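Kojibiose phosphorylase (Gut metagenome, PDB 6W0P) belongs to glycoside hydrolase family 65, whose members join an N-terminal beta-sandwich domain to a helical central catalytic domain. Local coordinates at residues F33-D47 against F113-R126. Residues are numbered along the deposited sequence; the frame is centred on the assembly and turned at random.
Sequences FSLGNEYSGTRAFFD and FKRILDLRSGLYQR
In the N-terminal beta-sandwich domain of this family 65 protein, one face of the hairpin formed by strands 109-118 and 123-132 packs against the segment 33-47, which follows helix 26-32, turns through its own short hairpin and returns. Phe33, just past that helix, carries the apolar half. Arg115 CD sits over the centre of the Phe33 ring, 3.5 Å from the centroid, a CH-pi contact, while Phe33 CD2 also meets Leu117 CB at 3.6 Å. Phe33 and Tyr124 meet rim to rim, their planes 57° apart. Nearer the turn between strands 109-118 and 123-132, Leu35 CD2 lies 3.7 Å from Leu117 CD1 and Leu35 CD1 rests on Tyr124 CB.

The other half is polar and aromatic. Bent at chi3 (39°), the Arg126 chain lays its guanidinium flat on Phe46, planes 12° apart and centres 3.9 Å apart, with NH1 over the middle of the ring. The edge of the same guanidinium serves Asp47: Arg126 NH2 donates to the anti lone pair of Asp47 OD2 at 2.9 Å, and a water bridges OD2 and Arg126 NE. Arg126 NH2 also pairs with Glu48, and Asp47 OD1 with Arg143 of strand 135-145. Between the two halves, Arg115 NH1 donates to Tyr124 OH (3.1 Å), and a second water links that hydroxyl to Ala44 O. Ala44 CB fits against Tyr124 CZ at 3.7 Å.

Arg115 thus gives CD to Phe33, NE to Glu18 and NH1 to the Tyr124 hydroxyl, whereas Arg126 gives its flat face to Phe46 and N-H groups to Asp47 and Glu48, an arrangement that probably helps to accommodate both charges in a buried contact. For Arg126, the stack and the in-plane salt bridge together fix the rotation of the guanidinium.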
loop_
_atom_site.group_PDB
_atom_site.type_symbol
_atom_site.label_atom_id
_atom_site.label_comp_id
_atom_site.label_asym_id
_atom_site.label_seq_id
_atom_site.Cartn_x
_atom_site.Cartn_y
_atom_site.Cartn_z
ATOM N N PHE A 33 29.293 -2.424 20.267
ATOM C CA PHE A 33 30.505 -3.241 20.509
ATOM C C PHE A 33 30.588 -4.382 19.493
ATOM O O PHE A 33 31.414 -5.268 19.695
ATOM C CB PHE A 33 30.510 -3.754 21.947
ATOM C CG PHE A 33 30.839 -2.717 22.987
ATOM C CD1 PHE A 33 29.893 -1.795 23.400
ATOM C CD2 PHE A 33 32.079 -2.702 23.594
ATOM C CE1 PHE A 33 30.187 -0.862 24.387
ATOM C CE2 PHE A 33 32.385 -1.741 24.548
ATOM C CZ PHE A 33 31.426 -0.847 24.975
ATOM N N SER A 34 29.761 -4.364 18.447
ATOM C CA SER A 34 29.720 -5.410 17.393
ATOM C C SER A 34 31.106 -5.547 16.753
ATOM O O SER A 34 31.769 -4.505 16.483
ATOM C CB SER A 34 28.687 -5.109 16.325
ATOM O OG SER A 34 27.360 -5.156 16.843
ATOM N N LEU A 35 31.509 -6.790 16.481
ATOM C CA LEU A 35 32.695 -7.091 15.642
ATOM C C LEU A 35 32.211 -7.458 14.239
ATOM O O LEU A 35 31.060 -7.935 14.088
ATOM C CB LEU A 35 33.486 -8.249 16.265
ATOM C CG LEU A 35 34.045 -8.007 17.664
ATOM C CD1 LEU A 35 34.825 -9.226 18.140
ATOM C CD2 LEU A 35 34.920 -6.781 17.679
ATOM N N GLY A 36 33.055 -7.216 13.245
ATOM C CA GLY A 36 32.765 -7.573 11.851
ATOM C C GLY A 36 34.041 -7.658 11.059
ATOM O O GLY A 36 34.992 -6.928 11.396
ATOM N N ASN A 37 34.082 -8.543 10.078
ATOM C CA ASN A 37 35.269 -8.711 9.207
ATOM C C ASN A 37 34.786 -8.827 7.759
ATOM O O ASN A 37 35.512 -9.447 6.991
ATOM C CB ASN A 37 36.146 -9.867 9.697
ATOM C CG ASN A 37 35.483 -11.234 9.641
ATOM O OD1 ASN A 37 34.332 -11.366 9.230
ATOM N ND2 ASN A 37 36.210 -12.267 10.051
ATOM N N GLU A 38 33.654 -8.172 7.434
ATOM C CA GLU A 38 32.948 -8.138 6.119
ATOM C C GLU A 38 32.310 -9.496 5.804
ATOM O O GLU A 38 31.111 -9.541 5.471
ATOM C CB GLU A 38 33.869 -7.796 4.947
ATOM C CG GLU A 38 33.104 -7.640 3.642
ATOM C CD GLU A 38 33.938 -7.758 2.378
ATOM O OE1 GLU A 38 34.935 -7.011 2.274
ATOM O OE2 GLU A 38 33.568 -8.578 1.491
ATOM N N TYR A 39 33.094 -10.571 5.888
ATOM C CA TYR A 39 32.608 -11.954 5.676
ATOM C C TYR A 39 31.518 -12.271 6.688
ATOM O O TYR A 39 30.541 -12.936 6.354
ATOM C CB TYR A 39 33.766 -12.933 5.832
ATOM C CG TYR A 39 33.412 -14.395 5.746
ATOM C CD1 TYR A 39 33.228 -15.025 4.517
ATOM C CD2 TYR A 39 33.361 -15.164 6.894
ATOM C CE1 TYR A 39 32.955 -16.382 4.438
ATOM C CE2 TYR A 39 33.082 -16.522 6.833
ATOM C CZ TYR A 39 32.906 -17.138 5.601
ATOM O OH TYR A 39 32.674 -18.474 5.564
ATOM N N SER A 40 31.735 -11.829 7.920
ATOM C CA SER A 40 30.906 -12.197 9.087
ATOM C C SER A 40 30.823 -11.013 10.056
ATOM O O SER A 40 31.720 -10.152 10.049
ATOM C CB SER A 40 31.457 -13.437 9.748
ATOM O OG SER A 40 32.726 -13.174 10.346
ATOM N N GLY A 41 29.770 -10.994 10.863
ATOM C CA GLY A 41 29.645 -10.071 11.991
ATOM C C GLY A 41 28.942 -10.708 13.161
ATOM O O GLY A 41 28.046 -11.564 12.932
ATOM N N THR A 42 29.277 -10.256 14.370
ATOM C CA THR A 42 28.551 -10.661 15.588
ATOM C C THR A 42 28.227 -9.421 16.399
ATOM O O THR A 42 29.131 -8.605 16.609
ATOM C CB THR A 42 29.348 -11.682 16.414
ATOM O OG1 THR A 42 30.593 -11.075 16.766
ATOM C CG2 THR A 42 29.590 -12.953 15.639
ATOM N N ARG A 43 26.989 -9.347 16.871
ATOM C CA ARG A 43 26.580 -8.409 17.936
ATOM C C ARG A 43 27.347 -8.782 19.200
ATOM O O ARG A 43 27.756 -9.951 19.334
ATOM C CB ARG A 43 25.063 -8.484 18.154
ATOM C CG ARG A 43 24.247 -7.764 17.086
ATOM C CD ARG A 43 22.758 -7.999 17.257
ATOM N NE ARG A 43 22.259 -7.348 18.461
ATOM C CZ ARG A 43 21.901 -6.076 18.542
ATOM N NH1 ARG A 43 21.987 -5.268 17.500
ATOM N NH2 ARG A 43 21.443 -5.602 19.672
ATOM N N ALA A 44 27.457 -7.839 20.130
ATOM C CA ALA A 44 28.200 -7.997 21.396
ATOM C C ALA A 44 27.270 -8.616 22.441
ATOM O O ALA A 44 27.305 -8.182 23.623
ATOM C CB ALA A 44 28.753 -6.684 21.853
ATOM N N PHE A 45 26.475 -9.601 22.019
ATOM C CA PHE A 45 25.590 -10.353 22.925
ATOM C C PHE A 45 26.514 -11.109 23.878
ATOM O O PHE A 45 27.600 -11.504 23.462
ATOM C CB PHE A 45 24.636 -11.258 22.146
ATOM C CG PHE A 45 25.321 -12.325 21.333
ATOM C CD1 PHE A 45 25.696 -13.523 21.917
ATOM C CD2 PHE A 45 25.603 -12.117 19.998
ATOM C CE1 PHE A 45 26.338 -14.503 21.170
ATOM C CE2 PHE A 45 26.262 -13.083 19.256
ATOM C CZ PHE A 45 26.623 -14.277 19.839
ATOM N N PHE A 46 26.096 -11.206 25.132
ATOM C CA PHE A 46 26.722 -12.031 26.190
ATOM C C PHE A 46 26.877 -13.468 25.700
ATOM O O PHE A 46 25.946 -14.018 25.096
ATOM C CB PHE A 46 25.893 -11.973 27.478
ATOM C CG PHE A 46 25.946 -10.645 28.190
ATOM C CD1 PHE A 46 26.721 -9.596 27.706
ATOM C CD2 PHE A 46 25.255 -10.456 29.373
ATOM C CE1 PHE A 46 26.795 -8.386 28.386
ATOM C CE2 PHE A 46 25.321 -9.244 30.042
ATOM C CZ PHE A 46 26.098 -8.215 29.556
ATOM N N ASP A 47 28.038 -14.051 25.985
ATOM C CA ASP A 47 28.384 -15.448 25.618
ATOM C C ASP A 47 27.493 -16.377 26.442
ATOM O O ASP A 47 26.781 -17.172 25.841
ATOM C CB ASP A 47 29.866 -15.700 25.865
ATOM C CG ASP A 47 30.708 -14.548 25.355
ATOM O OD1 ASP A 47 31.192 -14.660 24.220
ATOM O OD2 ASP A 47 30.840 -13.535 26.090
ATOM N N PHE A 113 32.157 -5.058 36.792
ATOM C CA PHE A 113 31.861 -5.330 35.363
ATOM C C PHE A 113 32.554 -4.248 34.536
ATOM O O PHE A 113 32.448 -3.055 34.864
ATOM C CB PHE A 113 30.350 -5.300 35.121
ATOM C CG PHE A 113 29.887 -5.526 33.705
ATOM C CD1 PHE A 113 29.897 -4.498 32.785
ATOM C CD2 PHE A 113 29.344 -6.738 33.327
ATOM C CE1 PHE A 113 29.457 -4.700 31.489
ATOM C CE2 PHE A 113 28.908 -6.944 32.027
ATOM C CZ PHE A 113 28.960 -5.922 31.113
ATOM N N LYS A 114 33.240 -4.653 33.480
ATOM C CA LYS A 114 33.865 -3.706 32.531
ATOM C C LYS A 114 33.808 -4.365 31.154
ATOM O O LYS A 114 34.159 -5.548 31.076
ATOM C CB LYS A 114 35.273 -3.357 33.027
ATOM C CG LYS A 114 36.067 -2.420 32.140
ATOM C CD LYS A 114 37.312 -1.899 32.835
ATOM C CE LYS A 114 38.018 -0.785 32.087
ATOM N NZ LYS A 114 38.693 0.159 33.018
ATOM N N ARG A 115 33.302 -3.636 30.158
ATOM C CA ARG A 115 33.218 -4.036 28.727
ATOM C C ARG A 115 34.183 -3.151 27.924
ATOM O O ARG A 115 34.114 -1.915 28.089
ATOM C CB ARG A 115 31.785 -3.838 28.229
ATOM C CG ARG A 115 31.414 -4.725 27.060
ATOM C CD ARG A 115 30.224 -4.228 26.266
ATOM N NE ARG A 115 28.996 -4.164 27.042
ATOM C CZ ARG A 115 27.928 -4.944 26.896
ATOM N NH1 ARG A 115 27.881 -5.909 25.999
ATOM N NH2 ARG A 115 26.880 -4.741 27.666
ATOM N N ILE A 116 35.043 -3.743 27.094
ATOM C CA ILE A 116 36.080 -3.001 26.313
ATOM C C ILE A 116 36.058 -3.441 24.851
ATOM O O ILE A 116 36.152 -4.642 24.582
ATOM C CB ILE A 116 37.481 -3.202 26.905
ATOM C CG1 ILE A 116 37.510 -2.821 28.383
ATOM C CG2 ILE A 116 38.506 -2.421 26.097
ATOM C CD1 ILE A 116 38.781 -3.218 29.103
ATOM N N LEU A 117 35.973 -2.485 23.929
ATOM C CA LEU A 117 36.290 -2.730 22.502
ATOM C C LEU A 117 37.587 -1.966 22.238
ATOM O O LEU A 117 37.617 -0.744 22.466
ATOM C CB LEU A 117 35.118 -2.275 21.632
ATOM C CG LEU A 117 35.382 -2.259 20.121
ATOM C CD1 LEU A 117 35.610 -3.657 19.595
ATOM C CD2 LEU A 117 34.239 -1.612 19.366
ATOM N N ASP A 118 38.651 -2.657 21.849
ATOM C CA ASP A 118 39.935 -1.984 21.525
ATOM C C ASP A 118 39.954 -1.665 20.026
ATOM O O ASP A 118 40.041 -2.580 19.214
ATOM C CB ASP A 118 41.127 -2.833 21.959
ATOM C CG ASP A 118 42.395 -2.016 22.048
ATOM O OD1 ASP A 118 42.584 -1.168 21.150
ATOM O OD2 ASP A 118 43.162 -2.220 23.041
ATOM N N LEU A 119 39.898 -0.391 19.671
ATOM C CA LEU A 119 39.788 0.025 18.250
ATOM C C LEU A 119 41.096 -0.256 17.486
ATOM O O LEU A 119 41.054 -0.164 16.255
ATOM C CB LEU A 119 39.407 1.496 18.182
ATOM C CG LEU A 119 38.111 1.907 18.877
ATOM C CD1 LEU A 119 37.954 3.404 18.775
ATOM C CD2 LEU A 119 36.884 1.199 18.286
ATOM N N ARG A 120 42.181 -0.683 18.149
ATOM C CA ARG A 120 43.474 -0.954 17.458
ATOM C C ARG A 120 43.631 -2.439 17.119
ATOM O O ARG A 120 44.560 -2.754 16.357
ATOM C CB ARG A 120 44.648 -0.470 18.309
ATOM C CG ARG A 120 44.493 0.965 18.782
ATOM C CD ARG A 120 45.348 1.250 19.994
ATOM N NE ARG A 120 44.850 0.495 21.131
ATOM C CZ ARG A 120 45.306 0.658 22.375
ATOM N NH1 ARG A 120 46.262 1.544 22.614
ATOM N NH2 ARG A 120 44.802 -0.051 23.372
ATOM N N SER A 121 42.778 -3.318 17.660
ATOM C CA SER A 121 42.918 -4.796 17.530
ATOM C C SER A 121 41.580 -5.462 17.194
ATOM O O SER A 121 41.583 -6.537 16.567
ATOM C CB SER A 121 43.512 -5.396 18.783
ATOM O OG SER A 121 42.625 -5.293 19.892
ATOM N N GLY A 122 40.468 -4.844 17.551
ATOM C CA GLY A 122 39.157 -5.485 17.448
ATOM C C GLY A 122 39.012 -6.491 18.573
ATOM O O GLY A 122 38.176 -7.356 18.447
ATOM N N LEU A 123 39.819 -6.358 19.631
ATOM C CA LEU A 123 39.694 -7.183 20.849
ATOM C C LEU A 123 38.446 -6.707 21.591
ATOM O O LEU A 123 38.328 -5.486 21.893
ATOM C CB LEU A 123 40.933 -7.073 21.742
ATOM C CG LEU A 123 40.776 -7.817 23.072
ATOM C CD1 LEU A 123 40.510 -9.284 22.802
ATOM C CD2 LEU A 123 41.994 -7.667 23.972
ATOM N N TYR A 124 37.508 -7.624 21.794
ATOM C CA TYR A 124 36.276 -7.382 22.570
ATOM C C TYR A 124 36.418 -8.209 23.848
ATOM O O TYR A 124 36.591 -9.441 23.766
ATOM C CB TYR A 124 35.032 -7.690 21.733
ATOM C CG TYR A 124 33.774 -7.604 22.551
ATOM C CD1 TYR A 124 33.436 -6.425 23.182
ATOM C CD2 TYR A 124 32.969 -8.704 22.763
ATOM C CE1 TYR A 124 32.311 -6.326 23.977
ATOM C CE2 TYR A 124 31.848 -8.628 23.575
ATOM C CZ TYR A 124 31.514 -7.432 24.183
ATOM O OH TYR A 124 30.426 -7.329 25.002
ATOM N N GLN A 125 36.399 -7.528 24.992
ATOM C CA GLN A 125 36.725 -8.102 26.313
ATOM C C GLN A 125 35.629 -7.691 27.285
ATOM O O GLN A 125 35.269 -6.499 27.330
ATOM C CB GLN A 125 38.097 -7.622 26.787
ATOM C CG GLN A 125 38.849 -8.634 27.624
ATOM C CD GLN A 125 40.180 -8.105 28.095
ATOM O OE1 GLN A 125 40.241 -7.142 28.862
ATOM N NE2 GLN A 125 41.261 -8.736 27.646
ATOM N N ARG A 126 35.130 -8.666 28.029
ATOM C CA ARG A 126 34.137 -8.453 29.101
ATOM C C ARG A 126 34.703 -9.113 30.351
ATOM O O ARG A 126 35.071 -10.301 30.264
ATOM C CB ARG A 126 32.773 -8.982 28.651
ATOM C CG ARG A 126 31.586 -8.308 29.325
ATOM C CD ARG A 126 30.276 -8.690 28.662
ATOM N NE ARG A 126 30.265 -10.100 28.283
ATOM C CZ ARG A 126 29.591 -11.071 28.907
ATOM N NH1 ARG A 126 28.826 -10.808 29.952
ATOM N NH2 ARG A 126 29.688 -12.318 28.470
HETATM O O HOH W 1 29.454 -9.655 25.234
HETATM O O HOH W 2 31.526 -10.997 25.907
#